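PDB 4ZXH: Abbfa_003403 from Acinetobacter baumannii, which is a four-domain nonribosomal peptide synthetase that probably adenylates an amino acid, carries it on a phosphopantetheine arm, condenses it and releases the product through a thioesterase domain. Local coordinates for residues S650-R654 with L655-T659; Q480-L483 with F484-I487; Q701-D704 with Y705-K709. All coordinates share one frame; numbering follows the deposited sequence.

Interaction 1: residues S650-R654 with L655-T659; sequences SMNDR and LQVTT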
loop_
_atom_site.group_PDB
_atom_site.type_symbol
_atom_site.label_atom_id
_atom_site.label_comp_id
_atom_site.label_asym_id
_atom_site.label_seq_id
_atom_site.Cartn_x
_atom_site.Cartn_y
_atom_site.Cartn_z
ATOM N N SER A 650 -15.741 31.946 22.981
ATOM C CA SER A 650 -16.085 30.927 21.998
ATOM C C SER A 650 -15.818 29.550 22.587
ATOM O O SER A 650 -16.600 28.613 22.422
ATOM C CB SER A 650 -15.271 31.123 20.718
ATOM O OG SER A 650 -15.924 30.594 19.579
ATOM N N MET A 651 -14.703 29.443 23.292
ATOM C CA MET A 651 -14.314 28.181 23.883
ATOM C C MET A 651 -15.279 27.809 24.991
ATOM O O MET A 651 -15.612 26.630 25.164
ATOM C CB MET A 651 -12.876 28.254 24.398
ATOM C CG MET A 651 -11.863 27.904 23.314
ATOM S SD MET A 651 -12.068 26.217 22.635
ATOM C CE MET A 651 -11.998 26.611 20.923
ATOM N N ASN A 652 -15.765 28.814 25.717
ATOM C CA ASN A 652 -16.695 28.529 26.795
ATOM C C ASN A 652 -18.006 27.921 26.321
ATOM O O ASN A 652 -18.616 27.165 27.067
ATOM C CB ASN A 652 -17.002 29.776 27.605
ATOM C CG ASN A 652 -17.903 29.472 28.782
ATOM O OD1 ASN A 652 -17.497 28.756 29.703
ATOM N ND2 ASN A 652 -19.142 29.980 28.748
ATOM N N ASP A 653 -18.442 28.259 25.102
ATOM C CA ASP A 653 -19.672 27.691 24.513
ATOM C C ASP A 653 -19.574 26.171 24.452
ATOM O O ASP A 653 -20.552 25.456 24.673
ATOM C CB ASP A 653 -19.920 28.231 23.096
ATOM C CG ASP A 653 -20.391 29.678 23.080
ATOM O OD1 ASP A 653 -20.957 30.147 24.093
ATOM O OD2 ASP A 653 -20.192 30.342 22.037
ATOM N N ARG A 654 -18.366 25.701 24.157
ATOM C CA ARG A 654 -18.050 24.287 24.039
ATOM C C ARG A 654 -17.740 23.605 25.377
ATOM O O ARG A 654 -18.023 22.419 25.552
ATOM C CB ARG A 654 -16.861 24.121 23.087
ATOM C CG ARG A 654 -17.161 24.624 21.688
ATOM C CD ARG A 654 -15.917 24.959 20.901
ATOM N NE ARG A 654 -16.244 25.135 19.489
ATOM C CZ ARG A 654 -16.924 26.163 18.984
ATOM N NH1 ARG A 654 -17.370 27.135 19.766
ATOM N NH2 ARG A 654 -17.167 26.210 17.684
ATOM N N LEU A 655 -17.158 24.350 26.312
ATOM C CA LEU A 655 -16.682 23.765 27.562
ATOM C C LEU A 655 -17.621 23.994 28.727
ATOM O O LEU A 655 -17.610 23.221 29.684
ATOM C CB LEU A 655 -15.310 24.325 27.919
ATOM C CG LEU A 655 -14.187 23.939 26.967
ATOM C CD1 LEU A 655 -12.904 24.547 27.453
ATOM C CD2 LEU A 655 -14.086 22.428 26.879
ATOM N N GLN A 656 -18.411 25.063 28.647
ATOM C CA GLN A 656 -19.378 25.415 29.688
ATOM C C GLN A 656 -18.727 25.408 31.066
ATOM O O GLN A 656 -19.133 24.646 31.946
ATOM C CB GLN A 656 -20.573 24.455 29.660
ATOM C CG GLN A 656 -21.458 24.577 28.421
ATOM C CD GLN A 656 -22.227 25.887 28.375
ATOM O OE1 GLN A 656 -21.732 26.896 27.869
ATOM N NE2 GLN A 656 -23.450 25.875 28.896
ATOM N N VAL A 657 -17.705 26.244 31.234
ATOM C CA VAL A 657 -16.930 26.301 32.468
ATOM C C VAL A 657 -17.773 26.890 33.603
ATOM O O VAL A 657 -18.536 27.837 33.405
ATOM C CB VAL A 657 -15.630 27.123 32.268
ATOM C CG1 VAL A 657 -14.897 27.335 33.582
ATOM C CG2 VAL A 657 -14.719 26.429 31.284
ATOM N N THR A 658 -17.651 26.294 34.786
ATOM C CA THR A 658 -18.463 26.670 35.933
ATOM C C THR A 658 -17.624 26.766 37.185
ATOM O O THR A 658 -16.403 26.696 37.131
ATOM C CB THR A 658 -19.556 25.653 36.214
ATOM O OG1 THR A 658 -18.952 24.477 36.772
ATOM C CG2 THR A 658 -20.305 25.293 34.940
ATOM N N THR A 659 -18.293 26.883 38.323
ATOM C CA THR A 659 -17.608 26.992 39.602
ATOM C C THR A 659 -16.876 25.701 39.957
ATOM O O THR A 659 -15.804 25.726 40.570
ATOM C CB THR A 659 -18.605 27.364 40.697
ATOM O OG1 THR A 659 -18.972 28.736 40.528
ATOM C CG2 THR A 659 -18.008 27.173 42.080
#
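Asn652 reaches past the end of helix 641-655 to take the backbone N-H of Val657, making a C-terminal cap in which a side-chain oxygen receives an amide that the helix itself no longer serves. Its OD1 lies 2.9 Å from Val657 N, with the hydrogen aimed at 148° and the donor somewhat tilted from the side-chain amide plane. With CG anti to its own backbone N (chi1 -176°), the short side chain sends OD1 forward, beyond the last turn. The same oxygen also comes to 3.6 Å from Val657 CB. Asparagine suits the place because its side-chain carbonyl accepts a hydrogen bond while staying neutral, which probably sits easily beside the carbonyls at the end of a helix.

The backbone bonds set this up. Asn652 O accepts the N-H of Gln656, the first residue to leave helical angles; its positive phi (50°) turns the chain so that Val657 N faces Asn652 rather than continuing the spiral. One step earlier, Leu655 N bonds to Met651 O at 3.0 Å, in the carbonyl plane, and more weakly to Asn652 O. Leu655 CG lies near Met651 O, and the side chain goes on to touch Trp760 of strand 756-763, an apolar neighbour that suits a leucine.

Farther out, Tyr684 touches both Asn652 and Val657, and Trp760 also touches Arg654. The carboxylate of Asp653 is held by the hydroxyl of Tyr478, while Ser650 OG bonds to Ala790 N. Arg654, extended from CG to NE, doubles back along the helix: its NH1 donates to Ser650 O at 3.1 Å, from above the plane of that carbonyl.

Interaction 2: residues Q480-L483 with F484-I487; sequences QHDL and FAMI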
loop_
_atom_site.group_PDB
_atom_site.type_symbol
_atom_site.label_atom_id
_atom_site.label_comp_id
_atom_site.label_asym_id
_atom_site.label_seq_id
_atom_site.Cartn_x
_atom_site.Cartn_y
_atom_site.Cartn_z
ATOM N N GLN A 480 -15.922 42.419 21.583
ATOM C CA GLN A 480 -16.143 43.738 22.175
ATOM C C GLN A 480 -16.309 43.645 23.685
ATOM O O GLN A 480 -16.433 44.663 24.373
ATOM C CB GLN A 480 -17.364 44.409 21.559
ATOM C CG GLN A 480 -17.286 44.559 20.067
ATOM C CD GLN A 480 -18.424 45.386 19.534
ATOM O OE1 GLN A 480 -19.535 45.356 20.068
ATOM N NE2 GLN A 480 -18.152 46.157 18.488
ATOM N N HIS A 481 -16.307 42.415 24.189
ATOM C CA HIS A 481 -16.389 42.166 25.623
ATOM C C HIS A 481 -15.119 42.532 26.379
ATOM O O HIS A 481 -14.061 42.774 25.789
ATOM C CB HIS A 481 -16.714 40.703 25.880
ATOM C CG HIS A 481 -18.168 40.383 25.778
ATOM N ND1 HIS A 481 -18.896 40.591 24.626
ATOM C CD2 HIS A 481 -19.023 39.829 26.670
ATOM C CE1 HIS A 481 -20.144 40.201 24.820
ATOM N NE2 HIS A 481 -20.247 39.735 26.052
ATOM N N ASP A 482 -15.250 42.524 27.702
ATOM C CA ASP A 482 -14.230 43.002 28.624
ATOM C C ASP A 482 -13.749 41.870 29.525
ATOM O O ASP A 482 -14.368 41.564 30.541
ATOM C CB ASP A 482 -14.792 44.151 29.458
ATOM C CG ASP A 482 -13.773 44.765 30.373
ATOM O OD1 ASP A 482 -12.718 44.129 30.590
ATOM O OD2 ASP A 482 -14.028 45.894 30.878
ATOM N N LEU A 483 -12.620 41.275 29.159
ATOM C CA LEU A 483 -12.065 40.169 29.916
ATOM C C LEU A 483 -11.785 40.537 31.370
ATOM O O LEU A 483 -12.089 39.759 32.270
ATOM C CB LEU A 483 -10.791 39.668 29.247
ATOM C CG LEU A 483 -10.032 38.565 29.976
ATOM C CD1 LEU A 483 -10.943 37.389 30.256
ATOM C CD2 LEU A 483 -8.864 38.119 29.124
ATOM N N PHE A 484 -11.229 41.723 31.596
ATOM C CA PHE A 484 -10.822 42.134 32.943
ATOM C C PHE A 484 -12.019 42.228 33.879
ATOM O O PHE A 484 -11.979 41.753 35.011
ATOM C CB PHE A 484 -10.103 43.484 32.897
ATOM C CG PHE A 484 -9.318 43.802 34.142
ATOM C CD1 PHE A 484 -8.736 42.791 34.892
ATOM C CD2 PHE A 484 -9.147 45.118 34.553
ATOM C CE1 PHE A 484 -7.992 43.086 36.029
ATOM C CE2 PHE A 484 -8.406 45.424 35.683
ATOM C CZ PHE A 484 -7.825 44.406 36.422
ATOM N N ALA A 485 -13.080 42.857 33.393
ATOM C CA ALA A 485 -14.294 43.042 34.175
ATOM C C ALA A 485 -14.871 41.697 34.602
ATOM O O ALA A 485 -15.332 41.543 35.728
ATOM C CB ALA A 485 -15.314 43.836 33.385
ATOM N N MET A 486 -14.828 40.724 33.697
ATOM C CA MET A 486 -15.304 39.381 33.985
ATOM C C MET A 486 -14.542 38.745 35.145
ATOM O O MET A 486 -15.141 38.115 36.020
ATOM C CB MET A 486 -15.180 38.492 32.752
ATOM C CG MET A 486 -16.077 38.869 31.593
ATOM S SD MET A 486 -16.054 37.564 30.341
ATOM C CE MET A 486 -16.939 36.273 31.213
ATOM N N ILE A 487 -13.223 38.911 35.144
ATOM C CA ILE A 487 -12.385 38.332 36.187
ATOM C C ILE A 487 -12.534 39.086 37.501
ATOM O O ILE A 487 -12.583 38.477 38.570
ATOM C CB ILE A 487 -10.908 38.290 35.765
ATOM C CG1 ILE A 487 -10.745 37.333 34.584
ATOM C CG2 ILE A 487 -10.039 37.803 36.903
ATOM C CD1 ILE A 487 -9.323 37.067 34.201
#
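Asp482 lays its carboxylate against the methyl of Ala485, with OD2 at 3.5 Å from Ala485 CB, and in doing so serves as the N-cap of helix 483-494. The first turn of a helix has backbone N-H groups with no preceding carbonyl to receive them, and a short acidic side chain is well suited to supply the missing acceptor. Here Asp482 OD1 takes the N-H of Ala485 at 3.1 Å and an almost straight 171°. The donor comes from above the carboxylate plane, about 70° out of it, so the flat group lies broadside to the N-H. A chi1 of -176°, with CG opposite the backbone N, carries the carboxylate forward to the first turn. The negative charge would also be favoured by the positive end of the helix dipole. The bond to Ala485 N brings the carboxylate alongside Ala485 CB, and the small alanine sits on the exposed side of the turn.

Regular backbone bonding starts at once: Met486 N donates to Asp482 O at 3.3 Å, and Ile487 N to Leu483 O. Met486 CG rests 3.4 Å from Asp482 O, alongside the new bond.

The apolar side of this turn faces the protein. Leu483 touches Ile645 and Leu648 of helix 641-655 as well as Trp552 of helix 543-553, whereas Phe484 stacks with the ring of Phe618. Branched and aromatic residues therefore fill the buried side while the aspartate and alanine take the exposed one. Between successive turns the leucine and isoleucine meet methyl to methyl, Leu483 CD1 lying 4.3 Å from Ile487 CD1.

Interaction 3: residues Q701-D704 with Y705-K709; sequences QLVD and YLNAK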
loop_
_atom_site.group_PDB
_atom_site.type_symbol
_atom_site.label_atom_id
_atom_site.label_comp_id
_atom_site.label_asym_id
_atom_site.label_seq_id
_atom_site.Cartn_x
_atom_site.Cartn_y
_atom_site.Cartn_z
ATOM N N GLN A 701 4.140 10.379 37.528
ATOM C CA GLN A 701 3.949 11.502 38.417
ATOM C C GLN A 701 2.693 12.302 38.033
ATOM O O GLN A 701 2.039 12.886 38.903
ATOM C CB GLN A 701 5.188 12.383 38.405
ATOM C CG GLN A 701 5.496 13.014 39.752
ATOM C CD GLN A 701 6.912 13.531 39.811
ATOM O OE1 GLN A 701 7.789 13.038 39.091
ATOM N NE2 GLN A 701 7.146 14.543 40.648
ATOM N N LEU A 702 2.348 12.306 36.741
ATOM C CA LEU A 702 1.145 13.000 36.269
ATOM C C LEU A 702 -0.115 12.172 36.519
ATOM O O LEU A 702 -1.173 12.729 36.794
ATOM C CB LEU A 702 1.251 13.350 34.782
ATOM C CG LEU A 702 0.095 14.161 34.182
ATOM C CD1 LEU A 702 -0.126 15.466 34.948
ATOM C CD2 LEU A 702 0.346 14.464 32.724
ATOM N N VAL A 703 -0.007 10.849 36.428
ATOM C CA VAL A 703 -1.121 9.984 36.809
ATOM C C VAL A 703 -1.488 10.215 38.274
ATOM O O VAL A 703 -2.667 10.246 38.625
ATOM C CB VAL A 703 -0.802 8.494 36.597
ATOM C CG1 VAL A 703 -1.907 7.633 37.175
ATOM C CG2 VAL A 703 -0.634 8.188 35.118
ATOM N N ASP A 704 -0.482 10.402 39.122
ATOM C CA ASP A 704 -0.724 10.570 40.552
ATOM C C ASP A 704 -1.308 11.939 40.871
ATOM O O ASP A 704 -2.191 12.056 41.726
ATOM C CB ASP A 704 0.563 10.357 41.356
ATOM C CG ASP A 704 0.976 8.895 41.433
ATOM O OD1 ASP A 704 0.164 8.003 41.081
ATOM O OD2 ASP A 704 2.123 8.637 41.860
ATOM N N TYR A 705 -0.816 12.972 40.193
ATOM C CA TYR A 705 -1.309 14.322 40.430
ATOM C C TYR A 705 -2.765 14.406 39.977
ATOM O O TYR A 705 -3.555 15.149 40.559
ATOM C CB TYR A 705 -0.457 15.368 39.697
ATOM C CG TYR A 705 -0.623 16.788 40.220
ATOM C CD1 TYR A 705 0.342 17.366 41.045
ATOM C CD2 TYR A 705 -1.754 17.545 39.904
ATOM C CE1 TYR A 705 0.192 18.662 41.529
ATOM C CE2 TYR A 705 -1.917 18.837 40.389
ATOM C CZ TYR A 705 -0.940 19.393 41.199
ATOM O OH TYR A 705 -1.090 20.680 41.679
ATOM N N LEU A 706 -3.118 13.633 38.949
ATOM C CA LEU A 706 -4.477 13.641 38.402
ATOM C C LEU A 706 -5.481 12.961 39.325
ATOM O O LEU A 706 -6.500 13.562 39.667
ATOM C CB LEU A 706 -4.512 12.967 37.029
ATOM C CG LEU A 706 -4.092 13.775 35.797
ATOM C CD1 LEU A 706 -3.956 12.850 34.600
ATOM C CD2 LEU A 706 -5.078 14.885 35.489
ATOM N N ASN A 707 -5.193 11.711 39.707
ATOM C CA ASN A 707 -6.050 10.936 40.614
ATOM C C ASN A 707 -6.301 11.669 41.918
ATOM O O ASN A 707 -7.358 11.528 42.536
ATOM C CB ASN A 707 -5.437 9.564 40.928
ATOM C CG ASN A 707 -5.638 8.552 39.807
ATOM O OD1 ASN A 707 -4.719 7.811 39.452
ATOM N ND2 ASN A 707 -6.847 8.510 39.252
ATOM N N ALA A 708 -5.310 12.453 42.326
ATOM C CA ALA A 708 -5.396 13.223 43.551
ATOM C C ALA A 708 -6.305 14.437 43.391
ATOM O O ALA A 708 -7.371 14.503 43.992
ATOM C CB ALA A 708 -4.005 13.653 43.999
ATOM N N LYS A 709 -5.892 15.390 42.563
ATOM C CA LYS A 709 -6.516 16.713 42.552
ATOM C C LYS A 709 -7.897 16.801 41.864
ATOM O O LYS A 709 -8.391 17.910 41.647
ATOM C CB LYS A 709 -5.557 17.722 41.907
#
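Four successive backbone bonds tie residues 701-704 to 705-708, each N-H reaching the carbonyl four residues earlier in the manner of an alpha helix. The straightest joins Asn707 N to Val703 O at 3.1 Å and 176°. Leu706 N meets Leu702 O at 3.0 Å, Tyr705 N bonds to Gln701 O, and Ala708 N to Asp704 O; in all four the donor is tilted somewhat from the carbonyl plane. Lys709 N continues the pattern onto Tyr705 O.

Several side chains of the later turn lie beside the carbonyls that accept their residues' own N-H groups. In Leu706 the first torsion sets CG beside the backbone N (chi1 -81°), which directs the side chain back along the helix, and one branch meets the leucine a turn earlier, Leu706 CD1 coming to 4.3 Å from Leu702 CG. Ala708, small and exposed, takes part chiefly through its backbone N-H. Val703 and Asn707 run side by side, pointing the same way.

Beyond the two leucines the helix meets its sheet and the next helix. Helix 699-709 belongs to a beta-alpha-beta crossover from strand 687-690 to the parallel strand 713-716, passing the intervening strand 662-665, whose Leu664 receives Leu702, Tyr705 and Leu706. Leu724 of helix 718-725 touches Leu702, Val703 and Leu706.

The chemistry is that of an amphipathic helix: leucines one turn apart give an apolar ridge toward the sheet and neighbouring helix, while Asp704 and Asn707 keep polar groups at the exposed surface, and the backbone bonds satisfy the peptide groups between the two sides.

The three contacts follow one another along the chain in the order 2, 1, 3. Interactions 1 and 2 are neighbours, with centres 15 Å apart and nearest atoms about 7 Å apart: one finishes helix 641-655, the other starts a helix packed against it, and Tyr684 touches side chains of both. Interaction 3 stands 24 Å from interaction 1 between centres and 32 Å from interaction 2. Strand 662-665 relates it to interaction 1, following the loop of 655-659 and supplying Leu664 to helix 699-709. Two helix caps and one helix turn, all in the adenylation part, include no residue of the lipid or potassium sites, which lie in the condensation part; 4'-phosphopantetheine is a further bound ligand.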